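Local coordinates for protein 2-c-methyl-d-erythritol 2,4-cyclodiphosphate synthase (Plasmodium falciparum, PDB 4C81) that probably catalyses the cyclisation of CDP-methylerythritol 2-phosphate to methylerythritol 2,4-cyclodiphosphate, with release of CMP, in the non-mevalonate isoprenoid pathway, at residues H17-L22 and K169-F174; T43-G48 and D61-Y66. The protein carries 1 engineered substitution. One frame throughout, in Å; residues are numbered along the deposited sequence.

Contact 1: residues H17-L22 and K169-F174; sequences HKIKVL and KAIECF. With ZN (zinc ion), chain B; ZN (zinc ion), chain C.
His17 and Ile171 form a hydrogen-bonded antiparallel pair at the meeting of two central strands: His17 N gives to Ile171 O at 3.1 Å, and Ile171 N returns a bond to His17 O at 3.0 Å. One residue on, Lys18 faces Ala170 as a non-hydrogen-bonded pair. Ile19 N then reaches Lys169 O at 3.1 Å from 54° above the carbonyl plane, and a water held by Lys18 NZ also donates to that oxygen. The Ile19 side chain branches at CB. Its CG2 lies 3.9 Å from Ile171 CG1 and also near Ile171 CD1. The other branch, CG1, stands between the backbone N and the carbonyl carbon (chi1 58°) and passes Ala170 N at 3.9 Å. At the tip, CD1 meets Ile171 CG2 at 3.6 Å, the two side chains crossing at about a right angle. Leu162 of a second subunit packs on Lys18, Lys169 and Ala170. The imidazole of His17 binds zinc through NE2 at 2.0 Å, with Asp15 and His67 as further ligands, and touches the bound CDP. Two backbone bonds to Ile171 thus fix the main chain of a metal ligand, while its ring binds zinc beside the nucleotide.

Contact 2: residues T43-G48 and D61-Y66; sequences TLTLGG and DGDIIY
The N-terminus of helix 64-77 is capped by Asp63, whose carboxylate also grips the turn that follows strand 43-46. Tyr66 N points at Asp63 OD1 almost straight (177°) over 3.0 Å, from above the carboxylate plane. Gly47 N reaches the same oxygen at 2.9 Å from the opposite face, on the syn side, and Gly48 N bonds the syn lone pair of Asp63 OD2 at 3.0 Å. CG of Asp63 is anti to its backbone N (chi1 -165°), a position from which the carboxylate reaches these amides. Three N-H groups therefore fix the carboxylate and would favour its charged form. Just upstream, Asp61 OD1 accepts from Asp63 N in an Asx turn, while Asp61 OD2 is held by Ser98. Thr45 O, buried without a polar partner, faces Asp63 CA at 3.1 Å. Gly47 CA lies over one face of the Tyr66 ring, 4.2 Å from its centroid, in a CH-pi contact. Leu46 packs against two successive isoleucines, its CD1 tight against Ile64 CG1 at 3.4 Å and its CG 3.7 Å from Ile65 CD1. Helix 130-145 packs on Leu46, Ile65 and Tyr66, whereas Ile64 turns to strands 9-21 and 170-181.

In the fold
From the N terminus, strand 9-21 supplies the first half of contact 1 near its end. After an unmodelled gap, strand 43-46 opens contact 2, and the short strands 49-51 and 54-57 lead back to 61-66, which closes that small loop as helix 64-77 begins. The chain then runs through helices and two more strands before strand 170-181 completes contact 1, so the local loop of contact 2 lies wholly within the long one. The two meet at Ile64, whose CG2 is 3.5 Å from His17 CD2. Contact 1 joins neighbouring strands of the main sheet; contact 2 fastens the two-stranded hairpin to the helix that carries the zinc ligand His67.

Contact 1: residues H17-L22 and K169-F174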
loop_
_atom_site.group_PDB
_atom_site.type_symbol
_atom_site.label_atom_id
_atom_site.label_comp_id
_atom_site.label_asym_id
_atom_site.label_seq_id
_atom_site.Cartn_x
_atom_site.Cartn_y
_atom_site.Cartn_z
ATOM N N HIS A 17 -9.336 11.856 5.237
ATOM C CA HIS A 17 -10.074 13.025 5.703
ATOM C C HIS A 17 -11.191 12.632 6.651
ATOM O O HIS A 17 -11.767 11.547 6.534
ATOM C CB HIS A 17 -10.615 13.843 4.525
ATOM C CG HIS A 17 -9.557 14.638 3.825
ATOM N ND1 HIS A 17 -8.944 15.729 4.402
ATOM C CD2 HIS A 17 -8.978 14.478 2.611
ATOM C CE1 HIS A 17 -8.045 16.218 3.565
ATOM N NE2 HIS A 17 -8.046 15.477 2.472
ATOM N N LYS A 18 -11.463 13.527 7.600
ATOM C CA LYS A 18 -12.552 13.368 8.554
ATOM C C LYS A 18 -13.875 13.635 7.855
ATOM O O LYS A 18 -13.984 14.564 7.045
ATOM C CB LYS A 18 -12.392 14.341 9.727
ATOM C CG LYS A 18 -11.143 14.117 10.568
ATOM C CD LYS A 18 -10.950 15.222 11.613
ATOM C CE LYS A 18 -12.033 15.217 12.686
ATOM N NZ LYS A 18 -12.120 13.915 13.410
ATOM N N ILE A 19 -14.873 12.814 8.165
ATOM C CA ILE A 19 -16.200 12.970 7.587
ATOM C C ILE A 19 -17.295 12.908 8.644
ATOM O O ILE A 19 -17.079 12.433 9.766
ATOM C CB ILE A 19 -16.494 11.889 6.516
ATOM C CG1 ILE A 19 -16.378 10.475 7.105
ATOM C CG2 ILE A 19 -15.561 12.052 5.327
ATOM C CD1 ILE A 19 -17.177 9.442 6.349
ATOM N N LYS A 20 -18.472 13.395 8.258
ATOM C CA LYS A 20 -19.685 13.280 9.055
ATOM C C LYS A 20 -20.812 12.842 8.125
ATOM O O LYS A 20 -21.174 13.567 7.194
ATOM C CB LYS A 20 -20.015 14.619 9.718
ATOM C CG LYS A 20 -21.289 14.617 10.550
ATOM C CD LYS A 20 -21.367 15.835 11.460
ATOM C CE LYS A 20 -20.484 15.680 12.690
ATOM N NZ LYS A 20 -20.570 16.854 13.593
ATOM N N VAL A 21 -21.337 11.642 8.354
ATOM C CA VAL A 21 -22.424 11.114 7.536
ATOM C C VAL A 21 -23.729 11.759 7.987
ATOM O O VAL A 21 -24.010 11.823 9.185
ATOM C CB VAL A 21 -22.529 9.578 7.644
ATOM C CG1 VAL A 21 -23.713 9.067 6.835
ATOM C CG2 VAL A 21 -21.231 8.920 7.164
ATOM N N LEU A 22 -24.509 12.245 7.025
ATOM C CA LEU A 22 -25.781 12.902 7.321
ATOM C C LEU A 22 -26.856 11.851 7.573
ATOM O O LEU A 22 -27.643 11.512 6.684
ATOM C CB LEU A 22 -26.187 13.838 6.177
ATOM C CG LEU A 22 -25.200 14.965 5.864
ATOM C CD1 LEU A 22 -25.711 15.837 4.724
ATOM C CD2 LEU A 22 -24.922 15.810 7.104
ATOM N N LYS A 169 -15.815 7.986 11.077
ATOM C CA LYS A 169 -15.150 9.212 11.501
ATOM C C LYS A 169 -14.208 9.724 10.412
ATOM O O LYS A 169 -13.852 10.901 10.403
ATOM C CB LYS A 169 -14.372 8.987 12.800
ATOM C CG LYS A 169 -15.252 8.653 14.002
ATOM C CD LYS A 169 -14.428 8.354 15.250
ATOM C CE LYS A 169 -13.835 9.617 15.857
ATOM N NZ LYS A 169 -13.125 9.341 17.137
ATOM N N ALA A 170 -13.806 8.835 9.503
ATOM C CA ALA A 170 -12.891 9.195 8.426
ATOM C C ALA A 170 -13.020 8.240 7.244
ATOM O O ALA A 170 -13.623 7.172 7.357
ATOM C CB ALA A 170 -11.454 9.209 8.941
ATOM N N ILE A 171 -12.448 8.649 6.115
ATOM C CA ILE A 171 -12.293 7.791 4.935
ATOM C C ILE A 171 -10.859 7.921 4.430
ATOM O O ILE A 171 -10.225 8.966 4.604
ATOM C CB ILE A 171 -13.284 8.158 3.806
ATOM C CG1 ILE A 171 -13.184 9.644 3.428
ATOM C CG2 ILE A 171 -14.718 7.816 4.229
ATOM C CD1 ILE A 171 -14.015 10.030 2.220
ATOM N N GLU A 172 -10.341 6.867 3.813
ATOM C CA GLU A 172 -8.962 6.912 3.327
ATOM C C GLU A 172 -8.796 6.252 1.969
ATOM O O GLU A 172 -9.660 5.498 1.506
ATOM C CB GLU A 172 -7.969 6.370 4.369
ATOM C CG GLU A 172 -8.026 4.890 4.687
ATOM C CD GLU A 172 -7.020 4.492 5.777
ATOM O OE1 GLU A 172 -6.631 5.364 6.588
ATOM O OE2 GLU A 172 -6.623 3.307 5.817
ATOM N N CYS A 173 -7.697 6.602 1.309
ATOM C CA CYS A 173 -7.433 6.160 -0.056
ATOM C C CYS A 173 -5.958 5.821 -0.210
ATOM O O CYS A 173 -5.097 6.558 0.280
ATOM C CB CYS A 173 -7.809 7.261 -1.061
ATOM S SG CYS A 173 -7.767 6.716 -2.785
ATOM N N PHE A 174 -5.684 4.702 -0.880
ATOM C CA PHE A 174 -4.357 4.364 -1.378
ATOM C C PHE A 174 -4.410 4.346 -2.895
ATOM O O PHE A 174 -5.200 3.615 -3.476
ATOM C CB PHE A 174 -3.919 2.985 -0.880
ATOM C CG PHE A 174 -3.611 2.943 0.580
ATOM C CD1 PHE A 174 -4.631 2.803 1.509
ATOM C CD2 PHE A 174 -2.305 3.052 1.032
ATOM C CE1 PHE A 174 -4.353 2.766 2.873
ATOM C CE2 PHE A 174 -2.021 3.012 2.392
ATOM C CZ PHE A 174 -3.045 2.874 3.309
HETATM ZN ZN ZN B . -6.568 15.330 1.064
HETATM ZN ZN ZN C . -5.846 5.025 8.777
HETATM O O HOH W 1 -14.337 12.654 12.366
HETATM O O HOH W 2 -4.880 15.971 1.296
#

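Contact 2: residues T43-G48 and D61-Y66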
loop_
_atom_site.group_PDB
_atom_site.type_symbol
_atom_site.label_atom_id
_atom_site.label_comp_id
_atom_site.label_asym_id
_atom_site.label_seq_id
_atom_site.Cartn_x
_atom_site.Cartn_y
_atom_site.Cartn_z
ATOM N N THR A 43 -19.706 19.750 1.842
ATOM C CA THR A 43 -20.094 18.500 1.184
ATOM C C THR A 43 -18.869 17.772 0.614
ATOM O O THR A 43 -18.034 18.383 -0.053
ATOM C CB THR A 43 -21.128 18.750 0.049
ATOM O OG1 THR A 43 -21.471 17.508 -0.580
ATOM C CG2 THR A 43 -20.578 19.711 -1.003
ATOM N N LEU A 44 -18.773 16.469 0.882
ATOM C CA LEU A 44 -17.662 15.645 0.387
ATOM C C LEU A 44 -17.658 15.531 -1.138
ATOM O O LEU A 44 -18.706 15.354 -1.763
ATOM C CB LEU A 44 -17.724 14.232 0.993
ATOM C CG LEU A 44 -16.720 13.189 0.471
ATOM C CD1 LEU A 44 -15.297 13.563 0.859
ATOM C CD2 LEU A 44 -17.073 11.800 0.986
ATOM N N THR A 45 -16.466 15.635 -1.720
ATOM C CA THR A 45 -16.239 15.333 -3.127
ATOM C C THR A 45 -15.265 14.164 -3.186
ATOM O O THR A 45 -14.263 14.154 -2.471
ATOM C CB THR A 45 -15.627 16.531 -3.874
ATOM O OG1 THR A 45 -16.453 17.686 -3.683
ATOM C CG2 THR A 45 -15.502 16.234 -5.365
ATOM N N LEU A 46 -15.570 13.185 -4.031
ATOM C CA LEU A 46 -14.781 11.958 -4.125
ATOM C C LEU A 46 -14.570 11.599 -5.598
ATOM O O LEU A 46 -15.521 11.264 -6.311
ATOM C CB LEU A 46 -15.496 10.834 -3.365
ATOM C CG LEU A 46 -14.696 9.606 -2.929
ATOM C CD1 LEU A 46 -13.525 9.992 -2.037
ATOM C CD2 LEU A 46 -15.611 8.630 -2.207
ATOM N N GLY A 47 -13.320 11.681 -6.052
ATOM C CA GLY A 47 -12.992 11.496 -7.463
ATOM C C GLY A 47 -13.746 12.465 -8.354
ATOM O O GLY A 47 -14.164 12.110 -9.455
ATOM N N GLY A 48 -13.934 13.686 -7.859
ATOM C CA GLY A 48 -14.695 14.713 -8.570
ATOM C C GLY A 48 -16.210 14.581 -8.492
ATOM O O GLY A 48 -16.921 15.389 -9.084
ATOM N N ASP A 61 -11.248 20.429 -0.120
ATOM C CA ASP A 61 -12.491 19.773 -0.553
ATOM C C ASP A 61 -12.640 18.324 -0.058
ATOM O O ASP A 61 -13.699 17.716 -0.222
ATOM C CB ASP A 61 -12.628 19.824 -2.083
ATOM C CG ASP A 61 -11.537 19.045 -2.811
ATOM O OD1 ASP A 61 -10.681 18.421 -2.152
ATOM O OD2 ASP A 61 -11.539 19.064 -4.058
ATOM N N GLY A 62 -11.575 17.776 0.524
ATOM C CA GLY A 62 -11.618 16.458 1.151
ATOM C C GLY A 62 -11.560 15.288 0.183
ATOM O O GLY A 62 -11.839 14.152 0.571
ATOM N N ASP A 63 -11.177 15.554 -1.064
ATOM C CA ASP A 63 -11.200 14.536 -2.115
ATOM C C ASP A 63 -9.987 13.608 -2.011
ATOM O O ASP A 63 -8.969 13.810 -2.680
ATOM C CB ASP A 63 -11.274 15.196 -3.501
ATOM C CG ASP A 63 -11.663 14.218 -4.601
ATOM O OD1 ASP A 63 -11.295 13.025 -4.522
ATOM O OD2 ASP A 63 -12.339 14.642 -5.562
ATOM N N ILE A 64 -10.114 12.585 -1.171
ATOM C CA ILE A 64 -9.018 11.640 -0.927
ATOM C C ILE A 64 -8.511 10.965 -2.204
ATOM O O ILE A 64 -7.330 10.624 -2.297
ATOM C CB ILE A 64 -9.389 10.553 0.134
ATOM C CG1 ILE A 64 -10.684 9.823 -0.244
ATOM C CG2 ILE A 64 -9.490 11.175 1.532
ATOM C CD1 ILE A 64 -11.013 8.639 0.652
ATOM N N ILE A 65 -9.393 10.766 -3.181
ATOM C CA ILE A 65 -9.003 10.112 -4.432
ATOM C C ILE A 65 -8.083 11.019 -5.254
ATOM O O ILE A 65 -6.969 10.625 -5.621
ATOM C CB ILE A 65 -10.234 9.676 -5.259
ATOM C CG1 ILE A 65 -10.998 8.565 -4.527
ATOM C CG2 ILE A 65 -9.821 9.197 -6.634
ATOM C CD1 ILE A 65 -12.224 8.072 -5.274
ATOM N N TYR A 66 -8.540 12.234 -5.543
ATOM C CA TYR A 66 -7.712 13.176 -6.299
ATOM C C TYR A 66 -6.394 13.490 -5.596
ATOM O O TYR A 66 -5.345 13.541 -6.244
ATOM C CB TYR A 66 -8.472 14.480 -6.590
ATOM C CG TYR A 66 -9.445 14.443 -7.766
ATOM C CD1 TYR A 66 -9.538 13.339 -8.618
ATOM C CD2 TYR A 66 -10.244 15.548 -8.048
ATOM C CE1 TYR A 66 -10.417 13.328 -9.692
ATOM C CE2 TYR A 66 -11.123 15.545 -9.124
ATOM C CZ TYR A 66 -11.205 14.435 -9.937
ATOM O OH TYR A 66 -12.073 14.432 -11.002
HETATM O O HOH W 3 -15.819 18.989 -1.104
#